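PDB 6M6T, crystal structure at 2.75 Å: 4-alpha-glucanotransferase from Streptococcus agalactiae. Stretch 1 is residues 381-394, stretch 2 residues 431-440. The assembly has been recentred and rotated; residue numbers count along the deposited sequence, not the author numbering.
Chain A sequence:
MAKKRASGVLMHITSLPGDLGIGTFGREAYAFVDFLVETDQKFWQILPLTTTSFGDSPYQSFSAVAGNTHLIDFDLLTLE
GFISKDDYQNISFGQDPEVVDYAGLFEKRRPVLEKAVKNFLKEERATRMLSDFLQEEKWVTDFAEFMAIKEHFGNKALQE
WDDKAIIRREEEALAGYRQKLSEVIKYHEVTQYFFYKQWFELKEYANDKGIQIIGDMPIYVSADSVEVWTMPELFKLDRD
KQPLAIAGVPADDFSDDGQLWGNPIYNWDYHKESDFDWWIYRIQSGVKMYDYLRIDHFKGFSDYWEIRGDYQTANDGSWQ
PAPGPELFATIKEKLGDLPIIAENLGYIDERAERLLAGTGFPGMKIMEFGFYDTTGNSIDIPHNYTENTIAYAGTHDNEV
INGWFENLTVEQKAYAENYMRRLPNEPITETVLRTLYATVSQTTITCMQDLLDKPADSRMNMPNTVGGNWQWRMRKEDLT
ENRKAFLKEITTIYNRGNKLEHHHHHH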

ATOM      1  N   ILE A 381     -21.442   6.367 -11.249  1.00 51.70           N
ATOM      2  CA  ILE A 381     -21.602   7.454 -12.224  1.00 51.48           C
ATOM      3  C   ILE A 381     -21.655   8.772 -11.457  1.00 44.71           C
ATOM      4  O   ILE A 381     -22.307   8.853 -10.405  1.00 46.34           O
ATOM      5  CB  ILE A 381     -22.846   7.253 -13.117  1.00 47.44           C
ATOM      6  CG1 ILE A 381     -22.744   8.077 -14.409  1.00 42.36           C
ATOM      7  CG2 ILE A 381     -24.115   7.613 -12.373  1.00 46.84           C
ATOM      8  CD1 ILE A 381     -23.233   7.392 -15.658  1.00 37.01           C
ATOM      9  N   PRO A 382     -20.969   9.817 -11.931  1.00 46.19           N
ATOM     10  CA  PRO A 382     -20.802  11.042 -11.112  1.00 49.88           C
ATOM     11  C   PRO A 382     -22.074  11.590 -10.465  1.00 47.52           C
ATOM     12  O   PRO A 382     -22.026  12.058  -9.316  1.00 46.24           O
ATOM     13  CB  PRO A 382     -20.216  12.041 -12.118  1.00 46.26           C
ATOM     14  CG  PRO A 382     -19.476  11.185 -13.116  1.00 47.75           C
ATOM     15  CD  PRO A 382     -20.136   9.831 -13.152  1.00 48.06           C
ATOM     16  N   HIS A 383     -23.207  11.527 -11.145  1.00 39.80           N
ATOM     17  CA  HIS A 383     -24.355  12.167 -10.528  1.00 38.84           C
ATOM     18  C   HIS A 383     -24.923  11.395  -9.376  1.00 45.04           C
ATOM     19  O   HIS A 383     -26.036  11.737  -9.001  1.00 46.82           O
ATOM     20  CB  HIS A 383     -25.437  12.415 -11.574  1.00 39.60           C
ATOM     21  CG  HIS A 383     -25.967  11.171 -12.221  1.00 44.46           C
ATOM     22  ND1 HIS A 383     -25.780  10.895 -13.563  1.00 37.35           N
ATOM     23  CD2 HIS A 383     -26.710  10.151 -11.723  1.00 38.92           C
ATOM     24  CE1 HIS A 383     -26.372   9.749 -13.858  1.00 37.21           C
ATOM     25  NE2 HIS A 383     -26.940   9.278 -12.759  1.00 41.26           N
ATOM     26  N   ASN A 384     -24.263  10.376  -8.821  1.00 47.11           N
ATOM     27  CA  ASN A 384     -24.761   9.664  -7.654  1.00 45.30           C
ATOM     28  C   ASN A 384     -23.818   9.776  -6.469  1.00 53.64           C
ATOM     29  O   ASN A 384     -24.052   9.132  -5.428  1.00 48.31           O
ATOM     30  CB  ASN A 384     -24.997   8.187  -7.986  1.00 45.29           C
ATOM     31  CG  ASN A 384     -26.186   7.989  -8.882  1.00 50.24           C
ATOM     32  OD1 ASN A 384     -26.152   7.190  -9.823  1.00 52.12           O
ATOM     33  ND2 ASN A 384     -27.252   8.732  -8.608  1.00 49.94           N
ATOM     34  N   TYR A 385     -22.756  10.567  -6.600  1.00 46.61           N
ATOM     35  CA  TYR A 385     -21.809  10.729  -5.512  1.00 45.53           C
ATOM     36  C   TYR A 385     -22.390  11.674  -4.472  1.00 51.29           C
ATOM     37  O   TYR A 385     -23.199  12.553  -4.787  1.00 51.00           O
ATOM     38  CB  TYR A 385     -20.482  11.269  -6.033  1.00 44.78           C
ATOM     39  CG  TYR A 385     -19.815  10.415  -7.082  1.00 41.98           C
ATOM     40  CD1 TYR A 385     -20.298   9.151  -7.402  1.00 44.76           C
ATOM     41  CD2 TYR A 385     -18.687  10.876  -7.746  1.00 42.66           C
ATOM     42  CE1 TYR A 385     -19.677   8.366  -8.367  1.00 51.44           C
ATOM     43  CE2 TYR A 385     -18.057  10.112  -8.717  1.00 47.81           C
ATOM     44  CZ  TYR A 385     -18.547   8.847  -9.020  1.00 53.39           C
ATOM     45  OH  TYR A 385     -17.908   8.072  -9.978  1.00 50.88           O
ATOM     46  N   THR A 386     -21.994  11.470  -3.219  1.00 50.67           N
ATOM     47  CA  THR A 386     -22.310  12.405  -2.151  1.00 42.84           C
ATOM     48  C   THR A 386     -21.001  12.945  -1.575  1.00 48.47           C
ATOM     49  O   THR A 386     -19.908  12.552  -1.986  1.00 50.39           O
ATOM     50  CB  THR A 386     -23.178  11.748  -1.080  1.00 40.80           C
ATOM     51  OG1 THR A 386     -22.332  11.133  -0.109  1.00 55.61           O
ATOM     52  CG2 THR A 386     -24.069  10.690  -1.710  1.00 39.90           C
ATOM     53  N   GLU A 387     -21.117  13.880  -0.634  1.00 48.29           N
ATOM     54  CA  GLU A 387     -19.934  14.577  -0.146  1.00 43.47           C
ATOM     55  C   GLU A 387     -19.013  13.631   0.606  1.00 45.63           C
ATOM     56  O   GLU A 387     -17.792  13.667   0.420  1.00 46.54           O
ATOM     57  CB  GLU A 387     -20.360  15.759   0.731  1.00 50.34           C
ATOM     58  CG  GLU A 387     -19.263  16.370   1.606  1.00 53.73           C
ATOM     59  CD  GLU A 387     -19.203  15.725   2.986  1.00 60.14           C
ATOM     60  OE1 GLU A 387     -18.145  15.156   3.339  1.00 58.88           O
ATOM     61  OE2 GLU A 387     -20.218  15.777   3.718  1.00 67.19           O
ATOM     62  N   ASN A 388     -19.571  12.753   1.441  1.00 49.40           N
ATOM     63  CA  ASN A 388     -18.760  11.860   2.273  1.00 47.92           C
ATOM     64  C   ASN A 388     -18.264  10.650   1.472  1.00 47.24           C
ATOM     65  O   ASN A 388     -18.570   9.497   1.773  1.00 46.95           O
ATOM     66  CB  ASN A 388     -19.556  11.424   3.492  1.00 41.03           C
ATOM     67  CG  ASN A 388     -18.687  10.856   4.571  1.00 44.91           C
ATOM     68  OD1 ASN A 388     -17.543  11.282   4.745  1.00 44.31           O
ATOM     69  ND2 ASN A 388     -19.223   9.885   5.321  1.00 38.80           N
ATOM     70  N   THR A 389     -17.494  10.944   0.421  1.00 43.77           N
ATOM     71  CA  THR A 389     -16.817   9.942  -0.392  1.00 40.75           C
ATOM     72  C   THR A 389     -15.506  10.528  -0.915  1.00 43.81           C
ATOM     73  O   THR A 389     -15.332  11.752  -1.001  1.00 42.16           O
ATOM     74  CB  THR A 389     -17.671   9.460  -1.587  1.00 46.97           C
ATOM     75  OG1 THR A 389     -17.877  10.536  -2.514  1.00 49.47           O
ATOM     76  CG2 THR A 389     -19.027   8.885  -1.162  1.00 46.83           C
ATOM     77  N   ILE A 390     -14.589   9.633  -1.282  1.00 41.28           N
ATOM     78  CA  ILE A 390     -13.313   9.979  -1.908  1.00 34.39           C
ATOM     79  C   ILE A 390     -13.368   9.473  -3.337  1.00 36.43           C
ATOM     80  O   ILE A 390     -13.432   8.263  -3.557  1.00 43.48           O
ATOM     81  CB  ILE A 390     -12.128   9.335  -1.184  1.00 34.04           C
ATOM     82  CG1 ILE A 390     -12.180   9.572   0.325  1.00 38.23           C
ATOM     83  CG2 ILE A 390     -10.823   9.787  -1.820  1.00 44.95           C
ATOM     84  CD1 ILE A 390     -12.555  10.979   0.729  1.00 41.83           C
ATOM     85  N   ALA A 391     -13.323  10.352  -4.321  1.00 33.70           N
ATOM     86  CA  ALA A 391     -13.527   9.913  -5.695  1.00 33.64           C
ATOM     87  C   ALA A 391     -12.205   9.790  -6.437  1.00 37.11           C
ATOM     88  O   ALA A 391     -11.342  10.662  -6.336  1.00 39.08           O
ATOM     89  CB  ALA A 391     -14.461  10.856  -6.446  1.00 33.50           C
ATOM     90  N   TYR A 392     -12.061   8.682  -7.176  1.00 46.30           N
ATOM     91  CA  TYR A 392     -10.924   8.384  -8.038  1.00 41.65           C
ATOM     92  C   TYR A 392     -11.392   8.255  -9.475  1.00 48.00           C
ATOM     93  O   TYR A 392     -12.542   7.888  -9.748  1.00 49.67           O
ATOM     94  CB  TYR A 392     -10.224   7.064  -7.677  1.00 42.45           C
ATOM     95  CG  TYR A 392      -9.761   7.018  -6.263  1.00 43.13           C
ATOM     96  CD1 TYR A 392     -10.624   6.637  -5.252  1.00 37.34           C
ATOM     97  CD2 TYR A 392      -8.476   7.401  -5.927  1.00 43.34           C
ATOM     98  CE1 TYR A 392     -10.211   6.615  -3.954  1.00 42.80           C
ATOM     99  CE2 TYR A 392      -8.053   7.386  -4.626  1.00 46.49           C
ATOM    100  CZ  TYR A 392      -8.926   6.994  -3.640  1.00 47.47           C
ATOM    101  OH  TYR A 392      -8.508   6.971  -2.335  1.00 47.46           O
ATOM    102  N   ALA A 393     -10.479   8.559 -10.392  1.00 50.55           N
ATOM    103  CA  ALA A 393     -10.677   8.165 -11.777  1.00 48.62           C
ATOM    104  C   ALA A 393     -10.483   6.669 -11.903  1.00 58.65           C
ATOM    105  O   ALA A 393     -11.349   5.946 -12.415  1.00 62.51           O
ATOM    106  CB  ALA A 393      -9.700   8.921 -12.672  1.00 54.20           C
ATOM    107  N   GLY A 394      -9.356   6.190 -11.401  1.00 51.48           N
ATOM    108  CA  GLY A 394      -9.157   4.784 -11.164  1.00 54.54           C
ATOM    109  C   GLY A 394      -8.260   4.699  -9.956  1.00 58.70           C
ATOM    110  O   GLY A 394      -7.763   5.713  -9.461  1.00 61.50           O
ATOM    111  N   THR A 431     -10.224  15.325 -19.958  1.00 45.62           N
ATOM    112  CA  THR A 431     -11.678  15.266 -19.896  1.00 45.58           C
ATOM    113  C   THR A 431     -12.136  14.624 -18.591  1.00 47.03           C
ATOM    114  O   THR A 431     -12.818  15.258 -17.763  1.00 48.18           O
ATOM    115  CB  THR A 431     -12.234  14.479 -21.089  1.00 50.27           C
ATOM    116  OG1 THR A 431     -11.535  14.831 -22.290  1.00 45.99           O
ATOM    117  CG2 THR A 431     -13.730  14.771 -21.272  1.00 51.05           C
ATOM    118  N   VAL A 432     -11.756  13.354 -18.399  1.00 46.11           N
ATOM    119  CA  VAL A 432     -12.241  12.594 -17.255  1.00 45.41           C
ATOM    120  C   VAL A 432     -11.914  13.330 -15.968  1.00 44.08           C
ATOM    121  O   VAL A 432     -12.746  13.406 -15.059  1.00 44.90           O
ATOM    122  CB  VAL A 432     -11.662  11.163 -17.265  1.00 50.56           C
ATOM    123  CG1 VAL A 432     -12.028  10.411 -15.969  1.00 42.57           C
ATOM    124  CG2 VAL A 432     -12.159  10.395 -18.476  1.00 51.19           C
ATOM    125  N   LEU A 433     -10.716  13.914 -15.885  1.00 40.84           N
ATOM    126  CA  LEU A 433     -10.298  14.547 -14.646  1.00 40.74           C
ATOM    127  C   LEU A 433     -11.048  15.852 -14.391  1.00 47.86           C
ATOM    128  O   LEU A 433     -11.325  16.195 -13.225  1.00 45.36           O
ATOM    129  CB  LEU A 433      -8.795  14.771 -14.689  1.00 45.44           C
ATOM    130  CG  LEU A 433      -7.966  13.533 -14.385  1.00 42.85           C
ATOM    131  CD1 LEU A 433      -6.555  13.728 -14.879  1.00 47.98           C
ATOM    132  CD2 LEU A 433      -7.968  13.322 -12.895  1.00 40.93           C
ATOM    133  N   ARG A 434     -11.402  16.590 -15.452  1.00 50.17           N
ATOM    134  CA  ARG A 434     -12.292  17.734 -15.258  1.00 50.83           C
ATOM    135  C   ARG A 434     -13.590  17.281 -14.602  1.00 46.38           C
ATOM    136  O   ARG A 434     -14.013  17.835 -13.572  1.00 48.46           O
ATOM    137  CB  ARG A 434     -12.569  18.443 -16.592  1.00 48.05           C
ATOM    138  CG  ARG A 434     -11.425  19.334 -17.065  1.00 49.87           C
ATOM    139  CD  ARG A 434     -11.923  20.734 -17.436  1.00 59.09           C
ATOM    140  NE  ARG A 434     -10.843  21.722 -17.422  1.00 58.89           N
ATOM    141  CZ  ARG A 434      -9.841  21.729 -18.287  1.00 49.31           C
ATOM    142  NH1 ARG A 434      -9.793  20.818 -19.244  1.00 47.78           N
ATOM    143  NH2 ARG A 434      -8.898  22.655 -18.204  1.00 53.53           N
ATOM    144  N   THR A 435     -14.202  16.222 -15.149  1.00 41.54           N
ATOM    145  CA  THR A 435     -15.455  15.751 -14.559  1.00 39.98           C
ATOM    146  C   THR A 435     -15.259  15.282 -13.118  1.00 43.95           C
ATOM    147  O   THR A 435     -15.998  15.703 -12.220  1.00 47.09           O
ATOM    148  CB  THR A 435     -16.085  14.647 -15.395  1.00 40.99           C
ATOM    149  OG1 THR A 435     -16.155  15.066 -16.760  1.00 45.93           O
ATOM    150  CG2 THR A 435     -17.487  14.395 -14.903  1.00 37.98           C
ATOM    151  N   LEU A 436     -14.269  14.412 -12.877  1.00 44.11           N
ATOM    152  CA  LEU A 436     -13.968  13.943 -11.520  1.00 36.65           C
ATOM    153  C   LEU A 436     -13.883  15.093 -10.529  1.00 38.61           C
ATOM    154  O   LEU A 436     -14.400  15.009  -9.412  1.00 38.08           O
ATOM    155  CB  LEU A 436     -12.650  13.161 -11.507  1.00 37.31           C
ATOM    156  CG  LEU A 436     -12.026  12.773 -10.152  1.00 34.73           C
ATOM    157  CD1 LEU A 436     -12.939  11.921  -9.333  1.00 35.75           C
ATOM    158  CD2 LEU A 436     -10.751  12.027 -10.358  1.00 35.29           C
ATOM    159  N   TYR A 437     -13.188  16.167 -10.900  1.00 41.23           N
ATOM    160  CA  TYR A 437     -13.033  17.257  -9.952  1.00 39.70           C
ATOM    161  C   TYR A 437     -14.308  18.062  -9.813  1.00 42.12           C
ATOM    162  O   TYR A 437     -14.486  18.750  -8.803  1.00 39.42           O
ATOM    163  CB  TYR A 437     -11.864  18.153 -10.369  1.00 45.16           C
ATOM    164  CG  TYR A 437     -10.554  17.653  -9.830  1.00 38.26           C
ATOM    165  CD1 TYR A 437     -10.258  16.300  -9.847  1.00 39.57           C
ATOM    166  CD2 TYR A 437      -9.627  18.520  -9.281  1.00 43.31           C
ATOM    167  CE1 TYR A 437      -9.072  15.827  -9.354  1.00 43.05           C
ATOM    168  CE2 TYR A 437      -8.427  18.051  -8.771  1.00 43.50           C
ATOM    169  CZ  TYR A 437      -8.161  16.701  -8.814  1.00 37.98           C
ATOM    170  OH  TYR A 437      -6.994  16.212  -8.304  1.00 38.12           O
ATOM    171  N   ALA A 438     -15.210  17.975 -10.794  1.00 45.02           N
ATOM    172  CA  ALA A 438     -16.487  18.663 -10.668  1.00 38.90           C
ATOM    173  C   ALA A 438     -17.479  17.968  -9.739  1.00 38.91           C
ATOM    174  O   ALA A 438     -18.522  18.564  -9.445  1.00 46.42           O
ATOM    175  CB  ALA A 438     -17.120  18.831 -12.048  1.00 39.53           C
ATOM    176  N   THR A 439     -17.194  16.751  -9.267  1.00 33.96           N
ATOM    177  CA  THR A 439     -18.153  16.001  -8.464  1.00 38.38           C
ATOM    178  C   THR A 439     -18.272  16.573  -7.050  1.00 34.43           C
ATOM    179  O   THR A 439     -17.393  17.281  -6.557  1.00 34.79           O
ATOM    180  CB  THR A 439     -17.767  14.517  -8.383  1.00 38.69           C
ATOM    181  OG1 THR A 439     -16.776  14.320  -7.368  1.00 36.82           O
ATOM    182  CG2 THR A 439     -17.228  14.014  -9.715  1.00 39.82           C
ATOM    183  N   VAL A 440     -19.370  16.230  -6.382  1.00 30.83           N
ATOM    184  CA  VAL A 440     -19.657  16.785  -5.066  1.00 32.60           C
ATOM    185  C   VAL A 440     -18.804  16.134  -3.987  1.00 37.81           C
ATOM    186  O   VAL A 440     -18.987  16.415  -2.794  1.00 38.01           O
ATOM    187  CB  VAL A 440     -21.148  16.641  -4.729  1.00 34.31           C
ATOM    188  CG1 VAL A 440     -21.970  17.259  -5.824  1.00 34.18           C
ATOM    189  CG2 VAL A 440     -21.517  15.183  -4.543  1.00 32.29           C
TER

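No hydrogen bond or salt bridge joins these two stretches; what holds them is packing, 456 Å² of surface buried between a loop that runs into a strand and, on the other side, the end of a helix and the two residues that follow it. The first rule to read from it is that shape does the work here, while each backbone meets many of its polar needs within its own stretch.

The apolar contacts centre on Leu-436, whose CA-to-CB bond points toward the other stretch. With chi1 t and chi2 p, its two methyls lie against Ala-391 in the strand and Ala-393 just beyond it: Leu-436 CD1 lies 3.4 Å from Ala-391 CB, and Leu-436 CD2 lies 4.0 Å from Ala-393 CB and 3.5 Å from the backbone N of Ala-393. In the usual alternation of a strand, Ala-391 points toward the partner and Tyr-392 away, so that Tyr-392 offers mainly its backbone, with its C atom 3.9 Å from Leu-436 CD2. Alanine suits both inward positions because a single methyl lets the helix come close; the CA atoms of Ala-393 and Leu-436 are 6.7 Å apart. One turn earlier in the helix, Val-432 CG1 adds a looser contact at 4.3 Å from Ala-393 CB.

A second group of contacts joins the threonines to the loop. Pro-382 meets them with its ring, Pro-382 CG lying 4.2 Å from Thr-435 CG2 and Pro-382 CB 4.3 Å from Thr-439 CG2. Threonine fits such places because it can present a methyl while its hydroxyl bonds within its own stretch: Thr-439 OG1 is satisfied by donating to Leu-436 O at 3.2 Å, whereas Thr-435 OG1 has only a weak bond there, to Thr-431 O at 3.5 Å. Tyr-385, chi1 m, sets its ring edge against Thr-439, with Tyr-385 CD2 3.8 Å from Thr-439 CB. Its hydroxyl is hydrogen-bonded just beyond the stretches, so the buried ring need not bring an unsatisfied OH with it.

The remaining contacts are mostly with backbone, gathered around Val-440, which gives up more area to the partner than any other residue, 81 Å², although it stays exposed overall. With chi1 m, Val-440 CG2 sits 3.1 Å from Tyr-385 O, a tight approach, 3.8 Å from Thr-386 CA and 4.3 Å from Tyr-385 CB. Its own carbonyl completes the set with a CA-H...O contact: Glu-387 CA lies 3.4 Å from Val-440 O, with 156° at the hydrogen. Glu-387 contributes its CA, while its CB points sideways and the end of its side chain leads away, leaving the carboxylate outside this contact.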